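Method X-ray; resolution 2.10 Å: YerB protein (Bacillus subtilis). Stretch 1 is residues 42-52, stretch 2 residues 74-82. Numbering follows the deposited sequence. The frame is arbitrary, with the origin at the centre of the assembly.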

# COMPACT_ATOMS: atom_id res chain seq x y z
N LYS A 42 5.13 -16.55 -3.56
CA LYS A 42 4.54 -17.55 -2.67
C LYS A 42 3.51 -17.02 -1.67
O LYS A 42 2.82 -17.80 -1.01
CB LYS A 42 5.64 -18.29 -1.90
CG LYS A 42 6.25 -19.50 -2.63
CD LYS A 42 5.18 -20.54 -2.94
CE LYS A 42 5.77 -21.80 -3.60
NZ LYS A 42 6.47 -22.67 -2.62
N ALA A 43 3.40 -15.70 -1.57
CA ALA A 43 2.46 -15.09 -0.63
C ALA A 43 1.11 -14.75 -1.26
O ALA A 43 0.18 -14.31 -0.57
CB ALA A 43 3.08 -13.82 -0.03
N ARG A 44 0.99 -14.98 -2.56
CA ARG A 44 -0.23 -14.67 -3.31
C ARG A 44 -1.14 -15.87 -3.41
O ARG A 44 -0.67 -16.99 -3.59
CB ARG A 44 0.16 -14.19 -4.71
CG ARG A 44 1.28 -13.16 -4.70
CD ARG A 44 1.82 -12.93 -6.10
NE ARG A 44 2.99 -12.06 -6.07
CZ ARG A 44 3.83 -11.88 -7.08
NH1 ARG A 44 3.65 -12.53 -8.23
NH2 ARG A 44 4.85 -11.05 -6.94
N PRO A 45 -2.46 -15.66 -3.29
CA PRO A 45 -3.10 -14.36 -3.05
C PRO A 45 -3.05 -14.01 -1.56
O PRO A 45 -3.09 -14.89 -0.72
CB PRO A 45 -4.52 -14.60 -3.55
CG PRO A 45 -4.77 -16.00 -3.09
CD PRO A 45 -3.48 -16.72 -3.45
N GLN A 46 -2.98 -12.72 -1.26
CA GLN A 46 -2.93 -12.25 0.11
C GLN A 46 -4.34 -12.14 0.68
O GLN A 46 -5.33 -12.35 -0.04
CB GLN A 46 -2.23 -10.90 0.18
CG GLN A 46 -0.78 -10.92 -0.33
CD GLN A 46 -0.65 -10.60 -1.82
OE1 GLN A 46 -1.56 -10.87 -2.61
NE2 GLN A 46 0.49 -10.03 -2.20
N SER A 47 -4.44 -11.82 1.97
CA SER A 47 -5.73 -11.66 2.63
C SER A 47 -6.00 -10.21 3.04
O SER A 47 -5.11 -9.53 3.58
CB SER A 47 -5.79 -12.54 3.88
OG SER A 47 -5.75 -13.92 3.55
N GLY A 48 -7.22 -9.74 2.75
CA GLY A 48 -7.63 -8.39 3.13
C GLY A 48 -7.35 -7.21 2.22
O GLY A 48 -7.74 -6.09 2.55
N LEU A 49 -6.69 -7.41 1.08
CA LEU A 49 -6.39 -6.28 0.19
C LEU A 49 -7.62 -5.63 -0.47
O LEU A 49 -7.52 -4.52 -0.98
CB LEU A 49 -5.37 -6.67 -0.89
CG LEU A 49 -3.94 -6.93 -0.40
CD1 LEU A 49 -2.99 -6.99 -1.59
CD2 LEU A 49 -3.51 -5.82 0.55
N SER A 50 -8.77 -6.31 -0.45
CA SER A 50 -9.97 -5.74 -1.04
C SER A 50 -10.65 -4.75 -0.09
O SER A 50 -11.54 -3.99 -0.50
CB SER A 50 -10.97 -6.83 -1.43
OG SER A 50 -11.37 -7.60 -0.31
N LYS A 51 -10.23 -4.77 1.17
CA LYS A 51 -10.79 -3.87 2.17
C LYS A 51 -9.91 -2.64 2.38
O LYS A 51 -10.31 -1.71 3.08
CB LYS A 51 -10.96 -4.59 3.51
CG LYS A 51 -11.84 -5.82 3.48
CD LYS A 51 -13.25 -5.49 3.06
CE LYS A 51 -14.06 -6.77 2.86
NZ LYS A 51 -13.52 -7.67 1.80
N ALA A 52 -8.72 -2.63 1.79
CA ALA A 52 -7.79 -1.50 1.96
C ALA A 52 -8.17 -0.30 1.11
O ALA A 52 -8.53 -0.44 -0.07
CB ALA A 52 -6.35 -1.95 1.62
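Stretch 2 74-82: QMPETVGPV

Stretch 2 runs antiparallel to stretch 1, with Gln 74 near Lys 51 at one end and Pro 81 near Ala 43 at the other. Together the two bury 492 Å². Residues 78-79 are strand; most of the rest is loop or turn.

Ser 47 makes the central contact. It pairs with Gly 80 in a single antiparallel bridge. Ser 47 N donates to Gly 80 O at 2.8 Å, nearly straight, and Gly 80 N returns a bond to Ser 47 O at 3.2 Å. The same Ser 47 O receives a CA-H contact from Val 79 CA at 3.2 Å. Ser 47 CB points toward stretch 2 and lies 3.3 Å from Thr 78 OG1.

Beyond the bridge, stretch 1 folds into a type I turn, Gly 48 to Lys 51, closed by Lys 51 N to Gly 48 O at 3.1 Å. Gly 48 CA sits 4.0 Å from Pro 76 CB.

Lys 51 and Gln 74 cover much of the remaining surface. Lys 51 CD approaches Gln 74 OE1 at 3.8 Å. Their carbonyls cannot bond each other, both being acceptors; instead a water donates to Lys 51 O at 2.6 Å and accepts from Gln 74 N at 2.8 Å.

At the far end, Pro 81 CG packs on Ala 43 CB at 3.9 Å. A cis peptide precedes Pro 81.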

# COMPACT_ATOMS: atom_id res chain seq x y z
N GLN A 74 -12.61 0.48 5.89
CA GLN A 74 -12.97 -0.93 5.95
C GLN A 74 -11.87 -1.70 6.64
O GLN A 74 -10.72 -1.68 6.20
CB GLN A 74 -13.16 -1.53 4.55
CG GLN A 74 -14.38 -1.08 3.80
CD GLN A 74 -14.59 -1.89 2.54
OE1 GLN A 74 -13.69 -1.97 1.69
NE2 GLN A 74 -15.76 -2.49 2.40
N MSE A 75 -12.21 -2.39 7.72
CA MSE A 75 -11.23 -3.17 8.46
C MSE A 75 -11.32 -4.60 7.98
O MSE A 75 -12.41 -5.12 7.74
CB MSE A 75 -11.50 -3.08 9.96
CG MSE A 75 -11.15 -1.74 10.58
SE MSE A 75 -9.30 -1.22 10.29
CE MSE A 75 -9.57 0.63 9.83
N PRO A 76 -10.17 -5.27 7.82
CA PRO A 76 -10.17 -6.66 7.37
C PRO A 76 -10.28 -7.68 8.49
O PRO A 76 -10.00 -7.37 9.65
CB PRO A 76 -8.84 -6.76 6.63
CG PRO A 76 -7.95 -5.95 7.51
CD PRO A 76 -8.80 -4.73 7.84
N GLU A 77 -10.70 -8.89 8.14
CA GLU A 77 -10.79 -9.98 9.10
C GLU A 77 -9.32 -10.34 9.31
O GLU A 77 -8.65 -9.78 10.18
CB GLU A 77 -11.52 -11.18 8.50
CG GLU A 77 -12.96 -10.93 8.06
CD GLU A 77 -13.90 -10.74 9.23
OE1 GLU A 77 -15.13 -10.67 9.00
OE2 GLU A 77 -13.41 -10.66 10.37
N THR A 78 -8.83 -11.26 8.49
CA THR A 78 -7.43 -11.66 8.56
C THR A 78 -6.74 -10.83 7.49
O THR A 78 -7.34 -10.44 6.50
CB THR A 78 -7.23 -13.16 8.25
OG1 THR A 78 -6.77 -13.33 6.90
CG2 THR A 78 -8.53 -13.93 8.45
N VAL A 79 -5.46 -10.55 7.70
CA VAL A 79 -4.69 -9.77 6.74
C VAL A 79 -3.27 -10.33 6.71
O VAL A 79 -2.71 -10.67 7.74
CB VAL A 79 -4.71 -8.25 7.13
CG1 VAL A 79 -4.11 -8.04 8.51
CG2 VAL A 79 -3.99 -7.44 6.08
N GLY A 80 -2.71 -10.45 5.51
CA GLY A 80 -1.36 -10.97 5.38
C GLY A 80 -1.14 -11.61 4.03
O GLY A 80 -1.96 -11.43 3.13
N PRO A 81 -0.04 -12.37 3.86
CA PRO A 81 0.97 -12.59 4.91
C PRO A 81 1.69 -11.29 5.27
O PRO A 81 1.88 -10.42 4.41
CB PRO A 81 1.91 -13.62 4.29
CG PRO A 81 1.06 -14.31 3.25
CD PRO A 81 0.25 -13.18 2.67
N VAL A 82 2.10 -11.18 6.52
CA VAL A 82 2.80 -9.99 6.98
C VAL A 82 4.28 -10.15 6.71
O VAL A 82 4.81 -11.25 6.76
CB VAL A 82 2.57 -9.75 8.48
CG1 VAL A 82 3.07 -8.36 8.88
CG2 VAL A 82 1.10 -9.90 8.79
O HOH W 1 -10.05 0.40 4.65